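Local coordinates for protein probable aminotransferase (Pseudomonas aeruginosa, PDB 5YKR) that is a probable aminotransferase of the class-III family, with the fold-type I architecture of pyridoxal-phosphate enzymes, at residues Phe16-Arg21 / His414-Asn419; Asp24-Arg29 / Asp73-Val78; Gln357-Leu362 / Val379-Ala384. One frame throughout, in Å; residues are numbered along the deposited sequence.

Interaction 1. Residues Phe16-Arg21 / His414-Asn419; sequences FKRELR and HLYLLN
Asn419 grips Glu19 twice through one atom, ND2. Asn419 ND2 donates to Glu19 OE1 at 2.9 Å in an almost straight bond (N-H...O 174°), meeting that oxygen on its anti side and somewhat out of the carboxylate plane. The second bond, from Asn419 ND2 to Glu19 O at 3.0 Å, is more bent. Both acceptors lie close to the plane of the Asn419 amide, which fixes the rotation of that group. The Glu19 chain is bent at chi2 (-61°), which turns CD back instead of letting the chain run out straight; the carboxylate it carries presents OE1 to Asn419. The other carboxylate oxygen, Glu19 OE2, pairs with Arg18 NH1 at 2.6 Å and passes obliquely by the Tyr416 ring, nearest CD2. With Arg22 on OE2 and Arg420 on OE1 as well, the carboxylate is probably held ionised.

The apolar half converges on one methyl, Leu415 CD2. Leu415 CD2 sits 3.6 Å from Leu20 N, 3.7 Å from Leu20 CD2 and 3.8 Å from Phe16 CE1, and both of these side chains cross Leu415 at about a right angle.

The axes of the two segments, on helices 9-26 and 407-418, approach to 9.6 Å and cross at 37°, pointing broadly the same way. Helix 439-456 flanks them, its Glu455 binding both Arg18 and the Tyr416 hydroxyl, while Pro316 of the second subunit packs on Phe16 and Leu20.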
loop_
_atom_site.group_PDB
_atom_site.type_symbol
_atom_site.label_atom_id
_atom_site.label_comp_id
_atom_site.label_asym_id
_atom_site.label_seq_id
_atom_site.Cartn_x
_atom_site.Cartn_y
_atom_site.Cartn_z
ATOM N N PHE A 16 -0.230 -36.789 -5.232
ATOM C CA PHE A 16 -0.893 -35.490 -5.192
ATOM C C PHE A 16 -2.395 -35.662 -5.265
ATOM O O PHE A 16 -3.119 -35.062 -4.508
ATOM C CB PHE A 16 -0.374 -34.585 -6.303
ATOM C CG PHE A 16 -0.885 -33.153 -6.250
ATOM C CD1 PHE A 16 -0.886 -32.432 -5.075
ATOM C CD2 PHE A 16 -1.291 -32.495 -7.425
ATOM C CE1 PHE A 16 -1.340 -31.113 -5.055
ATOM C CE2 PHE A 16 -1.739 -31.187 -7.388
ATOM C CZ PHE A 16 -1.755 -30.499 -6.209
ATOM N N LYS A 17 -2.874 -36.476 -6.205
ATOM C CA LYS A 17 -4.325 -36.737 -6.276
ATOM C C LYS A 17 -4.903 -37.326 -4.987
ATOM O O LYS A 17 -5.981 -36.945 -4.568
ATOM C CB LYS A 17 -4.635 -37.686 -7.423
ATOM C CG LYS A 17 -5.062 -37.021 -8.700
ATOM C CD LYS A 17 -5.396 -38.091 -9.755
ATOM C CE LYS A 17 -6.579 -38.991 -9.362
ATOM N NZ LYS A 17 -7.756 -38.920 -10.272
ATOM N N ARG A 18 -4.202 -38.279 -4.391
ATOM C CA ARG A 18 -4.631 -38.853 -3.110
ATOM C C ARG A 18 -4.681 -37.773 -2.026
ATOM O O ARG A 18 -5.623 -37.722 -1.249
ATOM C CB ARG A 18 -3.675 -39.982 -2.679
ATOM C CG ARG A 18 -4.171 -40.758 -1.476
ATOM C CD ARG A 18 -3.207 -41.899 -1.117
ATOM N NE ARG A 18 -1.857 -41.562 -0.603
ATOM C CZ ARG A 18 -1.573 -40.807 0.471
ATOM N NH1 ARG A 18 -2.506 -40.183 1.141
ATOM N NH2 ARG A 18 -0.316 -40.629 0.848
ATOM N N GLU A 19 -3.690 -36.891 -2.006
ATOM C CA GLU A 19 -3.623 -35.843 -0.976
ATOM C C GLU A 19 -4.702 -34.767 -1.218
ATOM O O GLU A 19 -5.229 -34.175 -0.276
ATOM C CB GLU A 19 -2.210 -35.252 -0.913
ATOM C CG GLU A 19 -1.181 -36.235 -0.352
ATOM C CD GLU A 19 -1.488 -36.676 1.056
ATOM O OE1 GLU A 19 -1.827 -35.827 1.880
ATOM O OE2 GLU A 19 -1.391 -37.890 1.353
ATOM N N LEU A 20 -5.066 -34.534 -2.474
ATOM C CA LEU A 20 -6.183 -33.621 -2.769
ATOM C C LEU A 20 -7.502 -34.191 -2.230
ATOM O O LEU A 20 -8.302 -33.447 -1.651
ATOM C CB LEU A 20 -6.277 -33.309 -4.267
ATOM C CG LEU A 20 -5.226 -32.361 -4.827
ATOM C CD1 LEU A 20 -5.226 -32.435 -6.355
ATOM C CD2 LEU A 20 -5.428 -30.926 -4.322
ATOM N N ARG A 21 -7.702 -35.505 -2.385
ATOM C CA ARG A 21 -8.886 -36.134 -1.792
ATOM C C ARG A 21 -8.861 -36.062 -0.265
ATOM O O ARG A 21 -9.871 -35.683 0.349
ATOM C CB ARG A 21 -9.031 -37.580 -2.274
ATOM C CG ARG A 21 -10.281 -38.257 -1.805
ATOM C CD ARG A 21 -10.544 -39.528 -2.638
ATOM N NE ARG A 21 -9.406 -40.454 -2.714
ATOM C CZ ARG A 21 -8.988 -41.250 -1.719
ATOM N NH1 ARG A 21 -9.606 -41.260 -0.525
ATOM N NH2 ARG A 21 -7.924 -42.032 -1.915
ATOM N N HIS A 414 4.038 -29.552 -0.416
ATOM C CA HIS A 414 3.337 -28.622 0.443
ATOM C C HIS A 414 2.028 -29.198 0.966
ATOM O O HIS A 414 1.706 -29.031 2.151
ATOM C CB HIS A 414 3.031 -27.318 -0.268
ATOM C CG HIS A 414 4.200 -26.400 -0.462
ATOM N ND1 HIS A 414 5.233 -26.611 -1.348
ATOM C CD2 HIS A 414 4.459 -25.195 0.102
ATOM C CE1 HIS A 414 6.094 -25.600 -1.277
ATOM N NE2 HIS A 414 5.637 -24.725 -0.422
ATOM N N LEU A 415 1.285 -29.895 0.107
ATOM C CA LEU A 415 -0.001 -30.442 0.539
ATOM C C LEU A 415 0.159 -31.625 1.487
ATOM O O LEU A 415 -0.624 -31.761 2.433
ATOM C CB LEU A 415 -0.827 -30.872 -0.685
ATOM C CG LEU A 415 -2.263 -31.322 -0.410
ATOM C CD1 LEU A 415 -3.054 -30.254 0.336
ATOM C CD2 LEU A 415 -2.952 -31.686 -1.706
ATOM N N TYR A 416 1.145 -32.481 1.233
ATOM C CA TYR A 416 1.420 -33.616 2.136
ATOM C C TYR A 416 1.671 -33.092 3.547
ATOM O O TYR A 416 1.107 -33.613 4.528
ATOM C CB TYR A 416 2.612 -34.394 1.613
ATOM C CG TYR A 416 2.867 -35.691 2.329
ATOM C CD1 TYR A 416 3.541 -35.714 3.523
ATOM C CD2 TYR A 416 2.399 -36.903 1.803
ATOM C CE1 TYR A 416 3.817 -36.904 4.178
ATOM C CE2 TYR A 416 2.643 -38.092 2.457
ATOM C CZ TYR A 416 3.346 -38.067 3.667
ATOM O OH TYR A 416 3.598 -39.235 4.333
ATOM N N LEU A 417 2.473 -32.033 3.660
ATOM C CA LEU A 417 2.756 -31.441 4.962
ATOM C C LEU A 417 1.517 -30.784 5.570
ATOM O O LEU A 417 1.220 -30.952 6.759
ATOM C CB LEU A 417 3.942 -30.486 4.886
ATOM C CG LEU A 417 5.246 -31.155 5.256
ATOM C CD1 LEU A 417 5.639 -32.216 4.245
ATOM C CD2 LEU A 417 6.372 -30.196 5.380
ATOM N N LEU A 418 0.778 -30.043 4.756
ATOM C CA LEU A 418 -0.447 -29.358 5.247
ATOM C C LEU A 418 -1.439 -30.345 5.859
ATOM O O LEU A 418 -1.947 -30.162 6.975
ATOM C CB LEU A 418 -1.081 -28.555 4.095
ATOM C CG LEU A 418 -2.329 -27.737 4.421
ATOM C CD1 LEU A 418 -2.448 -26.548 3.446
ATOM C CD2 LEU A 418 -3.624 -28.548 4.487
ATOM N N ASN A 419 -1.693 -31.432 5.125
ATOM C CA ASN A 419 -2.642 -32.451 5.611
ATOM C C ASN A 419 -2.193 -33.176 6.879
ATOM O O ASN A 419 -3.001 -33.875 7.494
ATOM C CB ASN A 419 -2.899 -33.499 4.508
ATOM C CG ASN A 419 -3.841 -33.018 3.397
ATOM O OD1 ASN A 419 -4.681 -32.137 3.580
ATOM N ND2 ASN A 419 -3.685 -33.649 2.208
#

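Interaction 2. Residues Asp24-Arg29 / Asp73-Val78; sequences DELHPR and DGQQYV
Asp73 presses its carboxylate against the backbone of His27, Pro28 and Arg29. Asp73 OD1 takes the Arg29 N-H through its syn lone pair, at 2.8 Å from Arg29 N and with an N-H...O angle of 161°. Asp73 OD1 also touches Pro28 CD at 3.2 Å and Arg29 CB at 3.2 Å, while OD2 accepts the N-H of Ser30. Two N-H groups in the first turn of helix 28-37 are thus bound by a carboxylate distant in sequence, where His27 holds the N-cap position; the helix end would be expected to stabilise the negative charge. The guanidinium of Arg29 takes little part, for Arg29 NE stays 4.9 Å from Asp73 OD1. Asp73 belongs to the turn of a beta hairpin, between antiparallel strands 68-71 and 76-79, so the hairpin end meets the kink between helices 9-26 and 28-37. At the kink itself, the His27 ring points tip to tip at Tyr77, whose OH is bonded to Asp71. A water oxygen lies 2.8 Å from His27 NE2 and accepts from Gln75 NE2 at 3.1 Å, bridging the two side chains. Gln75 crosses His27 at about a right angle, Gln75 CG lying 4.0 Å from His27 CD2, and Phe23 O holds His27 ND1.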
loop_
_atom_site.group_PDB
_atom_site.type_symbol
_atom_site.label_atom_id
_atom_site.label_comp_id
_atom_site.label_asym_id
_atom_site.label_seq_id
_atom_site.Cartn_x
_atom_site.Cartn_y
_atom_site.Cartn_z
ATOM N N ASP A 24 -9.828 -32.595 0.896
ATOM C CA ASP A 24 -11.286 -32.404 0.884
ATOM C C ASP A 24 -11.941 -33.046 2.121
ATOM O O ASP A 24 -12.817 -32.441 2.761
ATOM C CB ASP A 24 -11.905 -33.022 -0.371
ATOM C CG ASP A 24 -11.423 -32.393 -1.677
ATOM O OD1 ASP A 24 -10.981 -31.233 -1.657
ATOM O OD2 ASP A 24 -11.558 -33.079 -2.757
ATOM N N GLU A 25 -11.509 -34.255 2.454
ATOM C CA GLU A 25 -12.077 -34.993 3.580
ATOM C C GLU A 25 -11.789 -34.321 4.915
ATOM O O GLU A 25 -12.654 -34.281 5.758
ATOM C CB GLU A 25 -11.558 -36.425 3.644
ATOM C CG GLU A 25 -11.966 -37.338 2.517
ATOM C CD GLU A 25 -11.136 -38.632 2.490
ATOM O OE1 GLU A 25 -10.434 -38.978 3.511
ATOM O OE2 GLU A 25 -11.176 -39.299 1.421
ATOM N N LEU A 26 -10.583 -33.794 5.073
ATOM C CA LEU A 26 -10.150 -33.188 6.337
ATOM C C LEU A 26 -10.650 -31.778 6.543
ATOM O O LEU A 26 -10.719 -31.337 7.693
ATOM C CB LEU A 26 -8.607 -33.141 6.379
ATOM C CG LEU A 26 -7.884 -34.467 6.634
ATOM C CD1 LEU A 26 -6.387 -34.276 6.441
ATOM C CD2 LEU A 26 -8.155 -35.005 8.037
ATOM N N HIS A 27 -10.963 -31.052 5.460
ATOM C CA HIS A 27 -11.295 -29.616 5.601
ATOM C C HIS A 27 -12.659 -29.236 5.002
ATOM O O HIS A 27 -12.752 -28.272 4.238
ATOM C CB HIS A 27 -10.157 -28.767 5.018
ATOM C CG HIS A 27 -8.782 -29.221 5.415
ATOM N ND1 HIS A 27 -8.031 -30.109 4.654
ATOM C CD2 HIS A 27 -8.031 -28.937 6.516
ATOM C CE1 HIS A 27 -6.874 -30.315 5.261
ATOM N NE2 HIS A 27 -6.849 -29.631 6.395
ATOM N N PRO A 28 -13.743 -29.919 5.410
ATOM C CA PRO A 28 -15.015 -29.650 4.721
ATOM C C PRO A 28 -15.601 -28.251 4.950
ATOM O O PRO A 28 -16.212 -27.692 4.059
ATOM C CB PRO A 28 -15.947 -30.762 5.253
ATOM C CG PRO A 28 -15.376 -31.120 6.598
ATOM C CD PRO A 28 -13.874 -31.007 6.381
ATOM N N ARG A 29 -15.426 -27.702 6.134
ATOM C CA ARG A 29 -15.944 -26.380 6.403
ATOM C C ARG A 29 -15.175 -25.304 5.615
ATOM O O ARG A 29 -15.794 -24.376 5.126
ATOM C CB ARG A 29 -15.950 -26.073 7.895
ATOM C CG ARG A 29 -16.863 -26.974 8.687
ATOM C CD ARG A 29 -16.736 -26.747 10.171
ATOM N NE ARG A 29 -17.183 -25.426 10.569
ATOM C CZ ARG A 29 -17.265 -25.019 11.833
ATOM N NH1 ARG A 29 -16.956 -25.837 12.853
ATOM N NH2 ARG A 29 -17.699 -23.792 12.088
ATOM N N ASP A 73 -12.115 -26.013 10.670
ATOM C CA ASP A 73 -12.407 -27.433 10.849
ATOM C C ASP A 73 -11.793 -28.002 12.142
ATOM O O ASP A 73 -11.906 -29.201 12.394
ATOM C CB ASP A 73 -11.968 -28.232 9.626
ATOM C CG ASP A 73 -12.884 -28.004 8.437
ATOM O OD1 ASP A 73 -14.025 -28.567 8.433
ATOM O OD2 ASP A 73 -12.461 -27.283 7.500
ATOM N N GLY A 74 -11.120 -27.165 12.942
ATOM C CA GLY A 74 -10.466 -27.640 14.143
ATOM C C GLY A 74 -9.129 -28.297 13.966
ATOM O O GLY A 74 -8.547 -28.772 14.939
ATOM N N GLN A 75 -8.604 -28.307 12.739
ATOM C CA GLN A 75 -7.274 -28.814 12.501
ATOM C C GLN A 75 -6.263 -27.835 13.031
ATOM O O GLN A 75 -6.446 -26.591 12.887
ATOM C CB GLN A 75 -7.018 -29.022 11.014
ATOM C CG GLN A 75 -7.896 -30.078 10.380
ATOM C CD GLN A 75 -7.450 -31.453 10.748
ATOM O OE1 GLN A 75 -8.098 -32.100 11.537
ATOM N NE2 GLN A 75 -6.278 -31.870 10.238
ATOM N N GLN A 76 -5.191 -28.356 13.589
ATOM C CA GLN A 76 -4.109 -27.555 14.173
ATOM C C GLN A 76 -2.864 -27.730 13.362
ATOM O O GLN A 76 -2.565 -28.827 12.912
ATOM C CB GLN A 76 -3.867 -27.929 15.640
ATOM C CG GLN A 76 -5.050 -27.548 16.512
ATOM C CD GLN A 76 -4.760 -27.627 18.003
ATOM O OE1 GLN A 76 -3.695 -27.226 18.507
ATOM N NE2 GLN A 76 -5.721 -28.179 18.719
ATOM N N TYR A 77 -2.085 -26.655 13.224
ATOM C CA TYR A 77 -0.884 -26.628 12.432
ATOM C C TYR A 77 0.242 -25.946 13.192
ATOM O O TYR A 77 -0.019 -25.032 13.992
ATOM C CB TYR A 77 -1.104 -25.831 11.122
ATOM C CG TYR A 77 -2.308 -26.263 10.323
ATOM C CD1 TYR A 77 -3.566 -25.811 10.651
ATOM C CD2 TYR A 77 -2.195 -27.169 9.270
ATOM C CE1 TYR A 77 -4.701 -26.260 9.977
ATOM C CE2 TYR A 77 -3.299 -27.566 8.542
ATOM C CZ TYR A 77 -4.562 -27.120 8.899
ATOM O OH TYR A 77 -5.641 -27.575 8.162
ATOM N N VAL A 78 1.473 -26.365 12.907
ATOM C CA VAL A 78 2.639 -25.544 13.153
ATOM C C VAL A 78 2.903 -24.772 11.846
ATOM O O VAL A 78 2.830 -25.302 10.727
ATOM C CB VAL A 78 3.920 -26.269 13.612
ATOM C CG1 VAL A 78 4.207 -27.436 12.801
ATOM C CG2 VAL A 78 5.115 -25.349 13.544
HETATM O O HOH W 1 -4.749 -30.748 7.845
#

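Interaction 3. Residues Gln357-Leu362 / Val379-Ala384; sequences QLAAQL and VTRIGA
Ala359 and Arg381 meet at the close-packed side of this contact, where the helix backbone comes up against the strand and the turn that follows it. The methyl CB of Ala359 points toward the strand segment and rests 3.3 Å from Gly383 O and 3.7 Å from Ala384 O. Beside it, Arg381 CD lies 3.6 Å from the carbonyl carbon of Ala359. Ala359 CA and Ala384 CA lie 5.2 Å apart, a close approach consistent with the small side chain at Ala359.

The looser side lies at Ala360 and Arg381, both partly exposed. The arginine chain runs extended from the backbone and then bends at chi3 (72°), which puts Arg381 NE 3.7 Å from Ala360 CA. One guanidinium face of Arg381 is covered toward its rim by Ala360 CB, 3.7 Å above the plane. Polar bonds also hold the group: Arg381 NH1 donates in the guanidinium plane to Gly383 O at 2.9 Å (N-H...O 166°), and Arg381 NE forms a salt bridge with Glu363 one helical turn further on.

Gly383 and Ala384 have the backbone angles of a type II' turn, the tight two-residue connection of a beta hairpin, here between strands 378-382 and 385-389. Helix 349-372 packing on this antiparallel sheet, completed by strand 430-432, is consistent with the C-terminal domain of fold-type I pyridoxal-phosphate enzymes.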
loop_
_atom_site.group_PDB
_atom_site.type_symbol
_atom_site.label_atom_id
_atom_site.label_comp_id
_atom_site.label_asym_id
_atom_site.label_seq_id
_atom_site.Cartn_x
_atom_site.Cartn_y
_atom_site.Cartn_z
ATOM N N GLN A 357 19.028 -20.976 15.854
ATOM C CA GLN A 357 19.233 -22.341 16.331
ATOM C C GLN A 357 18.209 -23.309 15.692
ATOM O O GLN A 357 18.545 -24.413 15.224
ATOM C CB GLN A 357 19.127 -22.379 17.871
ATOM C CG GLN A 357 19.176 -23.763 18.490
ATOM C CD GLN A 357 18.879 -23.719 19.970
ATOM O OE1 GLN A 357 17.806 -24.153 20.434
ATOM N NE2 GLN A 357 19.824 -23.215 20.727
ATOM N N LEU A 358 16.947 -22.888 15.697
ATOM C CA LEU A 358 15.880 -23.746 15.176
ATOM C C LEU A 358 15.986 -23.878 13.649
ATOM O O LEU A 358 15.758 -24.963 13.104
ATOM C CB LEU A 358 14.491 -23.281 15.639
ATOM C CG LEU A 358 14.031 -23.607 17.065
ATOM C CD1 LEU A 358 13.827 -25.100 17.201
ATOM C CD2 LEU A 358 15.059 -23.213 18.091
ATOM N N ALA A 359 16.338 -22.775 12.973
ATOM C CA ALA A 359 16.520 -22.820 11.517
ATOM C C ALA A 359 17.698 -23.716 11.122
ATOM O O ALA A 359 17.619 -24.457 10.144
ATOM C CB ALA A 359 16.634 -21.422 10.957
ATOM N N ALA A 360 18.783 -23.662 11.888
ATOM C CA ALA A 360 19.922 -24.538 11.628
ATOM C C ALA A 360 19.558 -25.978 11.791
ATOM O O ALA A 360 19.984 -26.808 11.000
ATOM C CB ALA A 360 21.067 -24.179 12.535
ATOM N N GLN A 361 18.736 -26.287 12.799
ATOM C CA GLN A 361 18.262 -27.652 13.018
ATOM C C GLN A 361 17.437 -28.109 11.794
ATOM O O GLN A 361 17.569 -29.211 11.303
ATOM C CB GLN A 361 17.440 -27.723 14.320
ATOM C CG GLN A 361 16.790 -29.086 14.669
ATOM C CD GLN A 361 15.683 -28.990 15.744
ATOM O OE1 GLN A 361 15.560 -27.960 16.418
ATOM N NE2 GLN A 361 14.879 -30.063 15.899
ATOM N N LEU A 362 16.556 -27.231 11.313
ATOM C CA LEU A 362 15.675 -27.557 10.199
ATOM C C LEU A 362 16.510 -27.793 8.924
ATOM O O LEU A 362 16.295 -28.786 8.206
ATOM C CB LEU A 362 14.622 -26.429 10.025
ATOM C CG LEU A 362 13.480 -26.742 9.050
ATOM C CD1 LEU A 362 12.210 -25.989 9.482
ATOM C CD2 LEU A 362 13.864 -26.412 7.621
ATOM N N VAL A 379 19.945 -27.503 -0.155
ATOM C CA VAL A 379 19.299 -26.598 0.772
ATOM C C VAL A 379 20.250 -25.513 1.217
ATOM O O VAL A 379 21.444 -25.747 1.411
ATOM C CB VAL A 379 18.671 -27.373 1.977
ATOM C CG1 VAL A 379 19.711 -28.056 2.900
ATOM C CG2 VAL A 379 17.786 -26.482 2.828
ATOM N N THR A 380 19.663 -24.310 1.404
ATOM C CA THR A 380 20.380 -23.099 1.808
ATOM C C THR A 380 19.673 -22.426 2.984
ATOM O O THR A 380 18.465 -22.481 3.077
ATOM C CB THR A 380 20.461 -22.120 0.622
ATOM O OG1 THR A 380 21.149 -22.777 -0.457
ATOM C CG2 THR A 380 21.199 -20.847 0.957
ATOM N N ARG A 381 20.438 -21.781 3.871
ATOM C CA ARG A 381 19.873 -21.034 5.009
ATOM C C ARG A 381 20.482 -19.631 5.051
ATOM O O ARG A 381 21.692 -19.434 4.851
ATOM C CB ARG A 381 20.137 -21.771 6.327
ATOM C CG ARG A 381 19.630 -21.004 7.554
ATOM C CD ARG A 381 19.703 -21.816 8.818
ATOM N NE ARG A 381 21.082 -21.982 9.265
ATOM C CZ ARG A 381 21.730 -21.142 10.054
ATOM N NH1 ARG A 381 21.143 -20.014 10.506
ATOM N NH2 ARG A 381 22.981 -21.434 10.422
ATOM N N ILE A 382 19.619 -18.643 5.293
ATOM C CA ILE A 382 20.032 -17.289 5.637
ATOM C C ILE A 382 19.353 -16.946 6.953
ATOM O O ILE A 382 18.165 -16.602 7.005
ATOM C CB ILE A 382 19.748 -16.235 4.543
ATOM C CG1 ILE A 382 18.411 -16.383 3.897
ATOM C CG2 ILE A 382 20.847 -16.311 3.538
ATOM C CD1 ILE A 382 18.029 -15.105 3.172
ATOM N N GLY A 383 20.112 -17.123 8.039
ATOM C CA GLY A 383 19.567 -16.852 9.352
ATOM C C GLY A 383 18.383 -17.739 9.697
ATOM O O GLY A 383 18.531 -18.950 9.799
ATOM N N ALA A 384 17.216 -17.127 9.865
ATOM C CA ALA A 384 15.984 -17.802 10.227
ATOM C C ALA A 384 15.246 -18.465 9.075
ATOM O O ALA A 384 14.212 -19.124 9.305
ATOM C CB ALA A 384 15.054 -16.828 10.911
#

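Overall arrangement
From the N terminus, helix 9-26 takes part first in interaction 1 and then, at its C-terminal end, in interaction 2. Interaction 2 is the first to close, with 43 residues between its segments, and joins the helical N-terminal arm to the hairpin of the four-stranded sheet. Interaction 3 follows in series: a 16-residue excursion returns to helix 349-372 through strand 378-382. Interaction 1 closes last, after 392 residues, and encloses both others by bringing helix 407-418 back to the arm. Interactions 1 and 2 have centres 12 Å apart and touch, Asn419 OD1 lying 3.3 Å from His27 CE1. Interaction 3 stands apart, its centre 25 Å from that of interaction 1.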